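Local coordinates for MmeI (Methylophilus methylotrophus, PDB 5HR4), which cleaves DNA as a Type IIL restriction-modification enzyme and probably methylates adenine in its recognition sequence at N6, with S-adenosyl-L-methionine as methyl donor, at a contact of chain A with DNA. Coordinates in Å, arbitrary orientation; residue numbers count along the deposited sequence, not the author numbering.

Site 1: a contact of chain A with DNA. Residues 312, 314, 481-484, 570, 580. With nucleotides of chain B.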
loop_
_atom_site.group_PDB
_atom_site.type_symbol
_atom_site.label_atom_id
_atom_site.label_comp_id
_atom_site.label_asym_id
_atom_site.label_seq_id
_atom_site.Cartn_x
_atom_site.Cartn_y
_atom_site.Cartn_z
ATOM N N GLY A 312 -4.194 -6.809 -4.214
ATOM C CA GLY A 312 -3.465 -6.249 -3.101
ATOM C C GLY A 312 -3.349 -7.186 -1.919
ATOM O O GLY A 312 -3.510 -6.743 -0.772
ATOM N N HIS A 314 -1.627 -8.448 0.513
ATOM C CA HIS A 314 -0.408 -8.283 1.294
ATOM C C HIS A 314 -0.782 -8.126 2.752
ATOM O O HIS A 314 -1.493 -7.183 3.106
ATOM C CB HIS A 314 0.386 -7.090 0.788
ATOM C CG HIS A 314 1.041 -7.361 -0.524
ATOM N ND1 HIS A 314 0.691 -6.710 -1.686
ATOM C CD2 HIS A 314 1.987 -8.267 -0.864
ATOM C CE1 HIS A 314 1.427 -7.174 -2.678
ATOM N NE2 HIS A 314 2.223 -8.117 -2.205
ATOM N N ASN A 481 -6.524 -2.407 6.013
ATOM C CA ASN A 481 -5.499 -2.139 5.011
ATOM C C ASN A 481 -6.022 -2.550 3.639
ATOM O O ASN A 481 -5.682 -3.628 3.129
ATOM C CB ASN A 481 -4.200 -2.867 5.351
ATOM C CG ASN A 481 -3.124 -2.624 4.326
ATOM O OD1 ASN A 481 -3.148 -1.626 3.597
ATOM N ND2 ASN A 481 -2.172 -3.537 4.250
ATOM N N PRO A 482 -6.813 -1.695 2.998
ATOM C CA PRO A 482 -7.443 -2.046 1.709
ATOM C C PRO A 482 -6.435 -2.098 0.573
ATOM O O PRO A 482 -5.362 -1.471 0.644
ATOM C CB PRO A 482 -8.453 -0.906 1.492
ATOM C CG PRO A 482 -8.568 -0.208 2.813
ATOM C CD PRO A 482 -7.260 -0.387 3.499
ATOM N N PRO A 483 -6.774 -2.798 -0.524
ATOM C CA PRO A 483 -5.801 -3.028 -1.600
ATOM C C PRO A 483 -5.437 -1.767 -2.365
ATOM O O PRO A 483 -6.277 -0.887 -2.585
ATOM C CB PRO A 483 -6.525 -4.022 -2.510
ATOM C CG PRO A 483 -7.948 -3.725 -2.293
ATOM C CD PRO A 483 -8.047 -3.471 -0.819
ATOM N N PHE A 484 -4.165 -1.717 -2.795
ATOM C CA PHE A 484 -3.605 -0.614 -3.566
ATOM C C PHE A 484 -3.539 -1.039 -5.022
ATOM O O PHE A 484 -2.870 -2.023 -5.353
ATOM C CB PHE A 484 -2.186 -0.247 -3.126
ATOM C CG PHE A 484 -2.004 -0.070 -1.661
ATOM C CD1 PHE A 484 -3.077 0.064 -0.796
ATOM C CD2 PHE A 484 -0.723 -0.013 -1.140
ATOM C CE1 PHE A 484 -2.857 0.231 0.568
ATOM C CE2 PHE A 484 -0.510 0.163 0.210
ATOM C CZ PHE A 484 -1.580 0.286 1.061
ATOM N N TRP A 570 6.860 -0.006 3.330
ATOM C CA TRP A 570 6.135 -1.229 3.638
ATOM C C TRP A 570 7.100 -2.369 3.956
ATOM O O TRP A 570 8.186 -2.467 3.385
ATOM C CB TRP A 570 5.256 -1.629 2.444
ATOM C CG TRP A 570 4.588 -2.971 2.609
ATOM C CD1 TRP A 570 5.082 -4.173 2.231
ATOM C CD2 TRP A 570 3.314 -3.239 3.249
ATOM N NE1 TRP A 570 4.200 -5.178 2.579
ATOM C CE2 TRP A 570 3.111 -4.630 3.204
ATOM C CE3 TRP A 570 2.339 -2.432 3.855
ATOM C CZ2 TRP A 570 1.964 -5.240 3.714
ATOM C CZ3 TRP A 570 1.205 -3.032 4.369
ATOM C CH2 TRP A 570 1.022 -4.428 4.290
ATOM N N VAL A 580 6.300 -0.636 -1.872
ATOM C CA VAL A 580 5.371 0.483 -1.894
ATOM C C VAL A 580 5.618 1.279 -0.617
ATOM O O VAL A 580 6.126 0.746 0.375
ATOM C CB VAL A 580 3.904 -0.025 -2.028
ATOM C CG1 VAL A 580 3.571 -1.020 -0.937
ATOM C CG2 VAL A 580 2.885 1.116 -2.073
ATOM P P DA B 7 0.912 -0.856 -8.486
ATOM O OP1 DA B 7 0.837 -2.225 -9.068
ATOM O OP2 DA B 7 -0.332 -0.065 -8.328
ATOM O "O5'" DA B 7 1.714 -0.949 -7.122
ATOM C "C5'" DA B 7 1.081 -1.035 -5.911
ATOM C "C4'" DA B 7 2.014 -1.750 -4.986
ATOM O "O4'" DA B 7 1.433 -1.868 -3.690
ATOM C "C3'" DA B 7 2.390 -3.155 -5.427
ATOM O "O3'" DA B 7 3.765 -3.311 -5.198
ATOM C "C2'" DA B 7 1.547 -4.050 -4.515
ATOM C "C1'" DA B 7 1.451 -3.208 -3.255
ATOM N N9 DA B 7 0.222 -3.365 -2.488
ATOM C C8 DA B 7 -1.036 -3.463 -2.982
ATOM N N7 DA B 7 -1.955 -3.510 -2.065
ATOM C C5 DA B 7 -1.251 -3.406 -0.876
ATOM C C6 DA B 7 -1.657 -3.379 0.485
ATOM N N6 DA B 7 -2.929 -3.478 0.880
ATOM N N1 DA B 7 -0.698 -3.263 1.424
ATOM C C2 DA B 7 0.570 -3.172 1.030
ATOM N N3 DA B 7 1.066 -3.174 -0.212
ATOM C C4 DA B 7 0.090 -3.297 -1.123
#
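Phe484 and His314 hold the unpaired base of DA7 of chain B between them, one on each face. Phe484 hides more surface than the other residues here and is the one that stacks: its ring lies 8° from the six-membered ring of DA7, with CD2 of Phe484 3.4 Å from C4. Its CG sits anti to the carbonyl carbon (chi1 -49°), which lays the ring beneath the base. Across the base, CB of His314 makes a CH-pi contact over the six-membered ring, and ND1 approaches N9 of DA7 at 3.5 Å. The Trp570 indole stands at 80° to DA7, whose C2 corner points at the indole face, 3.4 Å from CZ3.

Hydrogen bonds read the polar edges. Asn481 offers an amide, which can both give and accept: its ND2 donates to N1 of DA7 at 3.2 Å, tilted from the amide plane, while OD1 accepts only weakly from the amino group N6. The backbone N of Phe484 bonds N7 of DA7 at 2.9 Å, its N-H coming in obliquely from outside the base plane.

Apolar packing completes the pocket. CG1 of Val580 reaches N3 of DA7 at 3.4 Å, near the sugar, and Gly312, with no side chain, lets its CA come close to N7.

Asn481-Pro482-Pro483-Phe484 is the NPPF catalytic motif of the amino-methyltransferases, and the pocket presents a flipped-out adenine for transfer to N6.

Site 2: a contact of chain A with DNA. Residues 680, 683-684, 753-754, 757. With nucleotides of chain C.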
loop_
_atom_site.group_PDB
_atom_site.type_symbol
_atom_site.label_atom_id
_atom_site.label_comp_id
_atom_site.label_asym_id
_atom_site.label_seq_id
_atom_site.Cartn_x
_atom_site.Cartn_y
_atom_site.Cartn_z
ATOM N N ASP A 680 17.386 9.359 -16.740
ATOM C CA ASP A 680 18.573 8.624 -16.301
ATOM C C ASP A 680 19.830 8.996 -17.097
ATOM O O ASP A 680 20.909 9.164 -16.513
ATOM C CB ASP A 680 18.312 7.131 -16.407
ATOM C CG ASP A 680 19.539 6.325 -16.155
ATOM O OD1 ASP A 680 20.324 6.728 -15.274
ATOM O OD2 ASP A 680 19.722 5.301 -16.850
ATOM N N ILE A 683 20.744 12.980 -16.069
ATOM C CA ILE A 683 21.269 13.075 -14.712
ATOM C C ILE A 683 22.651 12.436 -14.609
ATOM O O ILE A 683 23.530 12.942 -13.897
ATOM C CB ILE A 683 20.273 12.433 -13.727
ATOM C CG1 ILE A 683 19.134 13.407 -13.436
ATOM C CG2 ILE A 683 20.968 12.010 -12.457
ATOM C CD1 ILE A 683 17.888 12.758 -12.925
ATOM N N ASN A 684 22.875 11.327 -15.307
ATOM C CA ASN A 684 24.072 10.526 -15.102
ATOM C C ASN A 684 25.066 10.642 -16.239
ATOM O O ASN A 684 26.024 9.857 -16.298
ATOM C CB ASN A 684 23.698 9.068 -14.902
ATOM C CG ASN A 684 22.931 8.875 -13.662
ATOM O OD1 ASN A 684 23.297 9.430 -12.624
ATOM N ND2 ASN A 684 21.819 8.141 -13.744
ATOM N N SER A 753 13.238 11.245 -10.165
ATOM C CA SER A 753 14.610 11.457 -9.691
ATOM C C SER A 753 14.649 11.539 -8.169
ATOM O O SER A 753 13.660 11.887 -7.519
ATOM C CB SER A 753 15.222 12.721 -10.287
ATOM O OG SER A 753 14.464 13.863 -9.923
ATOM N N SER A 754 15.842 11.272 -7.625
ATOM C CA SER A 754 16.022 10.948 -6.208
ATOM C C SER A 754 15.560 12.063 -5.274
ATOM O O SER A 754 15.901 13.232 -5.453
ATOM C CB SER A 754 17.497 10.634 -5.941
ATOM O OG SER A 754 17.696 10.199 -4.604
ATOM N N ARG A 757 18.129 14.716 -3.227
ATOM C CA ARG A 757 18.699 15.950 -3.741
ATOM C C ARG A 757 17.847 17.131 -3.305
ATOM O O ARG A 757 16.631 17.021 -3.160
ATOM C CB ARG A 757 18.795 15.918 -5.271
ATOM C CG ARG A 757 19.593 14.743 -5.792
ATOM C CD ARG A 757 20.115 14.943 -7.201
ATOM N NE ARG A 757 20.631 13.673 -7.691
ATOM C CZ ARG A 757 19.943 12.842 -8.462
ATOM N NH1 ARG A 757 18.715 13.167 -8.855
ATOM N NH2 ARG A 757 20.478 11.688 -8.835
ATOM P P DG C 6 18.357 8.915 -10.419
ATOM O OP1 DG C 6 19.726 8.560 -10.859
ATOM O OP2 DG C 6 18.092 10.205 -9.719
ATOM O "O5'" DG C 6 17.240 8.829 -11.582
ATOM C "C5'" DG C 6 17.563 8.452 -12.873
ATOM C "C4'" DG C 6 16.609 7.385 -13.393
ATOM O "O4'" DG C 6 16.233 6.462 -12.359
ATOM C "C3'" DG C 6 15.314 7.868 -14.042
ATOM O "O3'" DG C 6 15.207 7.174 -15.230
ATOM C "C2'" DG C 6 14.232 7.420 -13.071
ATOM C "C1'" DG C 6 14.857 6.171 -12.470
ATOM N N9 DG C 6 14.399 5.895 -11.123
ATOM C C8 DG C 6 14.817 6.547 -9.987
ATOM N N7 DG C 6 14.269 6.096 -8.905
ATOM C C5 DG C 6 13.435 5.074 -9.340
ATOM C C6 DG C 6 12.595 4.220 -8.600
ATOM O O6 DG C 6 12.410 4.204 -7.384
ATOM N N1 DG C 6 11.918 3.322 -9.414
ATOM C C2 DG C 6 12.045 3.249 -10.781
ATOM N N2 DG C 6 11.312 2.306 -11.388
ATOM N N3 DG C 6 12.840 4.045 -11.496
ATOM C C4 DG C 6 13.499 4.936 -10.709
#
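Arg757 grips the phosphate of DG6 of chain C from the target recognition domain of this MmeI-family enzyme, in a backbone clamp. Its CB leads into CG, which stands anti to the carbonyl carbon (chi1 -57°), and the chain runs extended through CD to NE, spanning the distance to the DNA strand. The last torsion, 97°, swings the guanidinium out of line with that chain and brings CZ to 3.5 Å from the phosphate oxygen OP2. The two terminal nitrogens then close end-on upon that one oxygen: NH1 donates to OP2 at 3.1 Å, and NH2 makes the salt bridge to OP2 at 2.9 Å. OP2 lies somewhat out of the guanidinium plane, by 16° from the NH2 side, whereas OP1 sits in plane at its edge. Ser754 CB packs against one face, and Ser753 CB touches the edge. Arginine suits the place because its flat, delocalised cation can send two N-H groups to the same anion.

A third donor to OP2 is the backbone N of Ser754, at 3.3 Å, so the oxygen is held from both main chain and side chain. On the sugar side, in helix 679-683, the CB of Asp680 packs on C4' at 3.5 Å. Its carboxylate OD1 accepts a bond from Asn684 ND2, in the plane of that amide and nearly along the C-O axis. By engaging this acid, the asparagine would be expected to temper its charge near the DNA backbone.

Site 3: a contact of chain A with DNA. Residues 645-649, 773. With nucleotides of chain C.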
loop_
_atom_site.group_PDB
_atom_site.type_symbol
_atom_site.label_atom_id
_atom_site.label_comp_id
_atom_site.label_asym_id
_atom_site.label_seq_id
_atom_site.Cartn_x
_atom_site.Cartn_y
_atom_site.Cartn_z
ATOM N N LYS A 645 7.631 10.240 -26.695
ATOM C CA LYS A 645 7.356 8.898 -26.193
ATOM C C LYS A 645 7.438 7.901 -27.337
ATOM O O LYS A 645 6.678 8.019 -28.311
ATOM C CB LYS A 645 5.974 8.860 -25.543
ATOM C CG LYS A 645 5.460 7.501 -25.172
ATOM C CD LYS A 645 4.159 7.626 -24.364
ATOM C CE LYS A 645 3.426 6.273 -24.311
ATOM N NZ LYS A 645 2.140 6.252 -23.553
ATOM N N PRO A 646 8.337 6.923 -27.277
ATOM C CA PRO A 646 8.620 6.106 -28.472
ATOM C C PRO A 646 7.654 4.950 -28.717
ATOM O O PRO A 646 7.327 4.650 -29.874
ATOM C CB PRO A 646 10.031 5.578 -28.189
ATOM C CG PRO A 646 10.095 5.530 -26.671
ATOM C CD PRO A 646 9.376 6.779 -26.242
ATOM N N THR A 647 7.220 4.297 -27.640
ATOM C CA THR A 647 6.486 3.030 -27.690
ATOM C C THR A 647 7.052 2.097 -28.752
ATOM O O THR A 647 6.395 1.773 -29.738
ATOM C CB THR A 647 4.999 3.251 -27.938
ATOM O OG1 THR A 647 4.515 4.313 -27.104
ATOM C CG2 THR A 647 4.234 1.982 -27.599
ATOM N N ASP A 648 8.297 1.659 -28.549
ATOM C CA ASP A 648 8.993 0.942 -29.613
ATOM C C ASP A 648 9.590 -0.388 -29.174
ATOM O O ASP A 648 10.308 -1.013 -29.955
ATOM C CB ASP A 648 10.099 1.815 -30.215
ATOM C CG ASP A 648 11.312 1.955 -29.293
ATOM O OD1 ASP A 648 11.173 1.718 -28.065
ATOM O OD2 ASP A 648 12.402 2.310 -29.811
ATOM N N ASP A 649 9.325 -0.832 -27.958
ATOM C CA ASP A 649 10.008 -1.997 -27.397
ATOM C C ASP A 649 11.528 -1.919 -27.589
ATOM O O ASP A 649 12.205 -2.951 -27.692
ATOM C CB ASP A 649 9.455 -3.294 -27.986
ATOM C CG ASP A 649 9.788 -4.491 -27.133
ATOM O OD1 ASP A 649 9.355 -4.521 -25.960
ATOM O OD2 ASP A 649 10.480 -5.398 -27.630
ATOM N N ASN A 773 10.211 10.694 -23.089
ATOM C CA ASN A 773 9.073 11.130 -22.271
ATOM C C ASN A 773 9.355 11.044 -20.775
ATOM O O ASN A 773 8.498 11.452 -19.983
ATOM C CB ASN A 773 7.767 10.366 -22.611
ATOM C CG ASN A 773 7.868 8.842 -22.462
ATOM O OD1 ASN A 773 8.742 8.202 -23.039
ATOM N ND2 ASN A 773 6.939 8.259 -21.711
ATOM P P DG C 9 8.213 0.990 -24.495
ATOM O OP1 DG C 9 8.517 -0.308 -25.118
ATOM O OP2 DG C 9 8.557 2.313 -25.062
ATOM O "O5'" DG C 9 6.666 1.032 -24.123
ATOM C "C5'" DG C 9 6.054 -0.116 -23.634
ATOM C "C4'" DG C 9 4.737 0.230 -22.995
ATOM O "O4'" DG C 9 4.925 1.250 -21.973
ATOM C "C3'" DG C 9 3.695 0.811 -23.939
ATOM O "O3'" DG C 9 2.441 0.429 -23.462
ATOM C "C2'" DG C 9 3.891 2.302 -23.746
ATOM C "C1'" DG C 9 4.033 2.301 -22.245
ATOM N N9 DG C 9 4.552 3.530 -21.701
ATOM C C8 DG C 9 5.444 4.409 -22.282
ATOM N N7 DG C 9 5.691 5.442 -21.546
ATOM C C5 DG C 9 4.920 5.222 -20.395
ATOM C C6 DG C 9 4.773 5.989 -19.214
ATOM O O6 DG C 9 5.305 7.066 -18.927
ATOM N N1 DG C 9 3.885 5.392 -18.324
ATOM C C2 DG C 9 3.243 4.197 -18.538
ATOM N N2 DG C 9 2.435 3.758 -17.574
ATOM N N3 DG C 9 3.378 3.486 -19.619
ATOM C C4 DG C 9 4.225 4.050 -20.497
HETATM O O HOH W 1 7.355 4.450 -25.040
#
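The imidazole part of the guanine DG9 of chain C takes Lys645 on one face and Asn773 at one edge. Over the face turned toward the next base of the strand, the CE methylene of Lys645 comes within 3.4 Å of C8, a CH-pi contact made by the extended aliphatic chain. At the Hoogsteen edge, in the major groove, Asn773 ND2 donates to N7 at 3.1 Å, with N7 tilted 17° from the amide plane. The asparagine's CG lies between the backbone N and the carbonyl carbon (chi1 58°), which aims the amide at the base.

Were Lys645 an alanine, the imidazole part of this guanine would probably lose its methylene cover, leaving a gap over that face.

The phosphate is met by main chain. Thr647 N reaches OP2 through a water, and Asp649 N gives a weak bond to OP1 at 3.0 Å. Positive phi at Thr647 and Asp649 marks a tight turn, whose N-H groups at these two residues face the phosphate. Thr647 CG2 packs 3.9 Å from the sugar C3'.

Lys645 to Asp649 form a loop between strands 641-642 and 653-655, and Asn773 joins strands 770-771 and 775-779, all within the target recognition domain.

Site 4: a contact of chain A with DNA. Residues 642, 645, 737-738, 773. With nucleotides of chain B; nucleotides of chain C.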
loop_
_atom_site.group_PDB
_atom_site.type_symbol
_atom_site.label_atom_id
_atom_site.label_comp_id
_atom_site.label_asym_id
_atom_site.label_seq_id
_atom_site.Cartn_x
_atom_site.Cartn_y
_atom_site.Cartn_z
ATOM N N TYR A 642 5.992 17.968 -22.888
ATOM C CA TYR A 642 6.311 16.593 -22.520
ATOM C C TYR A 642 7.255 15.990 -23.558
ATOM O O TYR A 642 7.075 16.188 -24.766
ATOM C CB TYR A 642 5.005 15.788 -22.429
ATOM C CG TYR A 642 5.084 14.398 -21.814
ATOM C CD1 TYR A 642 5.628 14.209 -20.555
ATOM C CD2 TYR A 642 4.571 13.284 -22.476
ATOM C CE1 TYR A 642 5.693 12.956 -19.975
ATOM C CE2 TYR A 642 4.638 12.021 -21.906
ATOM C CZ TYR A 642 5.195 11.862 -20.647
ATOM O OH TYR A 642 5.270 10.617 -20.031
ATOM N N LYS A 645 7.631 10.240 -26.695
ATOM C CA LYS A 645 7.356 8.898 -26.193
ATOM C C LYS A 645 7.438 7.901 -27.337
ATOM O O LYS A 645 6.678 8.019 -28.311
ATOM C CB LYS A 645 5.974 8.860 -25.543
ATOM C CG LYS A 645 5.460 7.501 -25.172
ATOM C CD LYS A 645 4.159 7.626 -24.364
ATOM C CE LYS A 645 3.426 6.273 -24.311
ATOM N NZ LYS A 645 2.140 6.252 -23.553
ATOM N N PHE A 737 5.573 7.347 -31.067
ATOM C CA PHE A 737 4.154 7.393 -30.740
ATOM C C PHE A 737 3.685 8.813 -30.437
ATOM O O PHE A 737 2.669 9.264 -30.968
ATOM C CB PHE A 737 3.875 6.465 -29.569
ATOM C CG PHE A 737 2.502 6.598 -29.009
ATOM C CD1 PHE A 737 2.276 7.365 -27.883
ATOM C CD2 PHE A 737 1.435 5.930 -29.587
ATOM C CE1 PHE A 737 1.011 7.475 -27.351
ATOM C CE2 PHE A 737 0.147 6.039 -29.059
ATOM C CZ PHE A 737 -0.062 6.807 -27.940
ATOM N N TYR A 738 4.373 9.523 -29.543
ATOM C CA TYR A 738 4.118 10.943 -29.344
ATOM C C TYR A 738 5.397 11.709 -29.634
ATOM O O TYR A 738 6.467 11.341 -29.141
ATOM C CB TYR A 738 3.621 11.243 -27.934
ATOM C CG TYR A 738 3.379 12.720 -27.666
ATOM C CD1 TYR A 738 2.364 13.408 -28.323
ATOM C CD2 TYR A 738 4.163 13.425 -26.743
ATOM C CE1 TYR A 738 2.133 14.759 -28.077
ATOM C CE2 TYR A 738 3.944 14.787 -26.484
ATOM C CZ TYR A 738 2.923 15.440 -27.150
ATOM O OH TYR A 738 2.692 16.775 -26.921
ATOM N N ASN A 773 10.211 10.694 -23.089
ATOM C CA ASN A 773 9.073 11.130 -22.271
ATOM C C ASN A 773 9.355 11.044 -20.775
ATOM O O ASN A 773 8.498 11.452 -19.983
ATOM C CB ASN A 773 7.767 10.366 -22.611
ATOM C CG ASN A 773 7.868 8.842 -22.462
ATOM O OD1 ASN A 773 8.742 8.202 -23.039
ATOM N ND2 ASN A 773 6.939 8.259 -21.711
ATOM P P DT B 3 1.006 17.464 -21.575
ATOM O OP1 DT B 3 0.463 17.898 -20.263
ATOM O OP2 DT B 3 1.619 18.522 -22.400
ATOM O "O5'" DT B 3 2.021 16.218 -21.395
ATOM C "C5'" DT B 3 2.067 15.428 -20.178
ATOM C "C4'" DT B 3 0.742 14.759 -19.864
ATOM O "O4'" DT B 3 0.342 13.873 -20.959
ATOM C "C3'" DT B 3 0.759 13.875 -18.610
ATOM O "O3'" DT B 3 -0.487 13.968 -17.934
ATOM C "C2'" DT B 3 0.931 12.479 -19.212
ATOM C "C1'" DT B 3 0.017 12.610 -20.409
ATOM N N1 DT B 3 0.214 11.574 -21.437
ATOM C C2 DT B 3 -0.483 10.391 -21.347
ATOM O O2 DT B 3 -1.247 10.137 -20.441
ATOM N N3 DT B 3 -0.244 9.505 -22.362
ATOM C C4 DT B 3 0.591 9.686 -23.455
ATOM O O4 DT B 3 0.739 8.825 -24.320
ATOM C C5 DT B 3 1.283 10.951 -23.496
ATOM C C7 DT B 3 2.227 11.257 -24.615
ATOM C C6 DT B 3 1.061 11.825 -22.497
ATOM P P DC B 4 -0.759 15.078 -16.814
ATOM O OP1 DC B 4 -2.062 15.731 -17.085
ATOM O OP2 DC B 4 0.469 15.890 -16.636
ATOM O "O5'" DC B 4 -0.957 14.217 -15.513
ATOM C "C5'" DC B 4 0.099 14.094 -14.566
ATOM C "C4'" DC B 4 -0.079 12.789 -13.844
ATOM O "O4'" DC B 4 -0.082 11.723 -14.819
ATOM C "C3'" DC B 4 0.958 12.443 -12.790
ATOM O "O3'" DC B 4 0.261 12.034 -11.601
ATOM C "C2'" DC B 4 1.769 11.298 -13.433
ATOM C "C1'" DC B 4 0.808 10.703 -14.451
ATOM N N1 DC B 4 1.461 10.204 -15.725
ATOM C C2 DC B 4 0.860 9.156 -16.435
ATOM O O2 DC B 4 -0.174 8.647 -15.990
ATOM N N3 DC B 4 1.429 8.726 -17.594
ATOM C C4 DC B 4 2.537 9.305 -18.045
ATOM N N4 DC B 4 3.063 8.833 -19.173
ATOM C C5 DC B 4 3.172 10.376 -17.339
ATOM C C6 DC B 4 2.599 10.799 -16.200
ATOM P P DG C 9 8.213 0.990 -24.495
ATOM O OP1 DG C 9 8.517 -0.308 -25.118
ATOM O OP2 DG C 9 8.557 2.313 -25.062
ATOM O "O5'" DG C 9 6.666 1.032 -24.123
ATOM C "C5'" DG C 9 6.054 -0.116 -23.634
ATOM C "C4'" DG C 9 4.737 0.230 -22.995
ATOM O "O4'" DG C 9 4.925 1.250 -21.973
ATOM C "C3'" DG C 9 3.695 0.811 -23.939
ATOM O "O3'" DG C 9 2.441 0.429 -23.462
ATOM C "C2'" DG C 9 3.891 2.302 -23.746
ATOM C "C1'" DG C 9 4.033 2.301 -22.245
ATOM N N9 DG C 9 4.552 3.530 -21.701
ATOM C C8 DG C 9 5.444 4.409 -22.282
ATOM N N7 DG C 9 5.691 5.442 -21.546
ATOM C C5 DG C 9 4.920 5.222 -20.395
ATOM C C6 DG C 9 4.773 5.989 -19.214
ATOM O O6 DG C 9 5.305 7.066 -18.927
ATOM N N1 DG C 9 3.885 5.392 -18.324
ATOM C C2 DG C 9 3.243 4.197 -18.538
ATOM N N2 DG C 9 2.435 3.758 -17.574
ATOM N N3 DG C 9 3.378 3.486 -19.619
ATOM C C4 DG C 9 4.225 4.050 -20.497
ATOM P P DG C 10 1.200 0.229 -24.451
ATOM O OP1 DG C 10 1.516 -0.896 -25.365
ATOM O OP2 DG C 10 0.845 1.513 -25.096
ATOM O "O5'" DG C 10 0.044 -0.126 -23.399
ATOM C "C5'" DG C 10 0.375 -0.788 -22.162
ATOM C "C4'" DG C 10 -0.595 -0.421 -21.033
ATOM O "O4'" DG C 10 -0.176 0.816 -20.411
ATOM C "C3'" DG C 10 -2.049 -0.195 -21.440
ATOM O "O3'" DG C 10 -2.868 -0.505 -20.353
ATOM C "C2'" DG C 10 -2.077 1.300 -21.722
ATOM C "C1'" DG C 10 -1.166 1.815 -20.618
ATOM N N9 DG C 10 -0.498 3.070 -20.938
ATOM C C8 DG C 10 0.126 3.399 -22.109
ATOM N N7 DG C 10 0.654 4.595 -22.101
ATOM C C5 DG C 10 0.356 5.089 -20.838
ATOM C C6 DG C 10 0.681 6.338 -20.245
ATOM O O6 DG C 10 1.308 7.291 -20.758
ATOM N N1 DG C 10 0.186 6.428 -18.923
ATOM C C2 DG C 10 -0.521 5.428 -18.281
ATOM N N2 DG C 10 -0.923 5.684 -17.045
ATOM N N3 DG C 10 -0.820 4.261 -18.829
ATOM C C4 DG C 10 -0.355 4.161 -20.108
ATOM P P DA C 11 -4.369 -1.042 -20.546
ATOM O OP1 DA C 11 -4.535 -2.011 -19.431
ATOM O OP2 DA C 11 -4.649 -1.435 -21.950
ATOM O "O5'" DA C 11 -5.247 0.239 -20.235
ATOM C "C5'" DA C 11 -5.421 0.617 -18.915
ATOM C "C4'" DA C 11 -5.727 2.073 -18.866
ATOM O "O4'" DA C 11 -4.729 2.768 -19.626
ATOM C "C3'" DA C 11 -7.060 2.439 -19.486
ATOM O "O3'" DA C 11 -7.970 2.760 -18.435
ATOM C "C2'" DA C 11 -6.747 3.643 -20.423
ATOM C "C1'" DA C 11 -5.274 3.943 -20.148
ATOM N N9 DA C 11 -4.459 4.310 -21.314
ATOM C C8 DA C 11 -4.305 3.618 -22.481
ATOM N N7 DA C 11 -3.463 4.175 -23.328
ATOM C C5 DA C 11 -3.007 5.300 -22.649
ATOM C C6 DA C 11 -2.078 6.328 -22.981
ATOM N N6 DA C 11 -1.407 6.402 -24.146
ATOM N N1 DA C 11 -1.875 7.283 -22.063
ATOM C C2 DA C 11 -2.529 7.224 -20.911
ATOM N N3 DA C 11 -3.403 6.332 -20.485
ATOM C C4 DA C 11 -3.602 5.385 -21.403
#
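Lys645 brings its ammonium group into the major groove where two successive base pairs show acceptors. NZ donates to N7 of DG10 of chain C at 2.7 Å and to that guanine's O6 at 3.1 Å, and also to O4 of DT3 of chain B at 3.0 Å. With CG anti to the backbone N (chi1 171°) and every later torsion extended, the chain carries NZ to the base edges, whose electronegative atoms would favour a cation. A methionine here would probably fill much of the same space but leave N7, O6 and O4 without their shared donor, weakening discrimination at both pairs.

Tyr642 reads the cytosine of the DG10 pair. Its OH accepts a hydrogen bond from the amino group N4 of DC4 of chain B at 3.0 Å, and Asn773 ND2 donates weakly to the same oxygen, which may help to position that hydroxyl. The tyrosine ring meets the DT3 base edge-to-face, with planes 59° apart, and takes the sugar's C5' over its face. A phenol suits both tasks, flat for packing and polar at the end.

Phe737 sets the edge of its ring against DT3 O4, in the ring plane, while Tyr738 CG touches the thymine methyl C7 at 3.6 Å.

Sites 3 and 4 are one continuous reading surface: the centres of their C-alpha atoms lie about 7 Å apart, and they share Lys645, whose chain passes over DG9 to reach the next two pairs, and Asn773, which contacts DG9 and Tyr642. Between such C-alpha centres, site 2 stands about 20 Å from each, in the same target recognition domain, on the backbone of chain C, and site 1 about 28 to 31 Å from the other three, in the methyltransferase part. One chain thus reads bases with one region while another holds the unpaired adenine. Keeping the two apart fits the prospect of engineering new specificities.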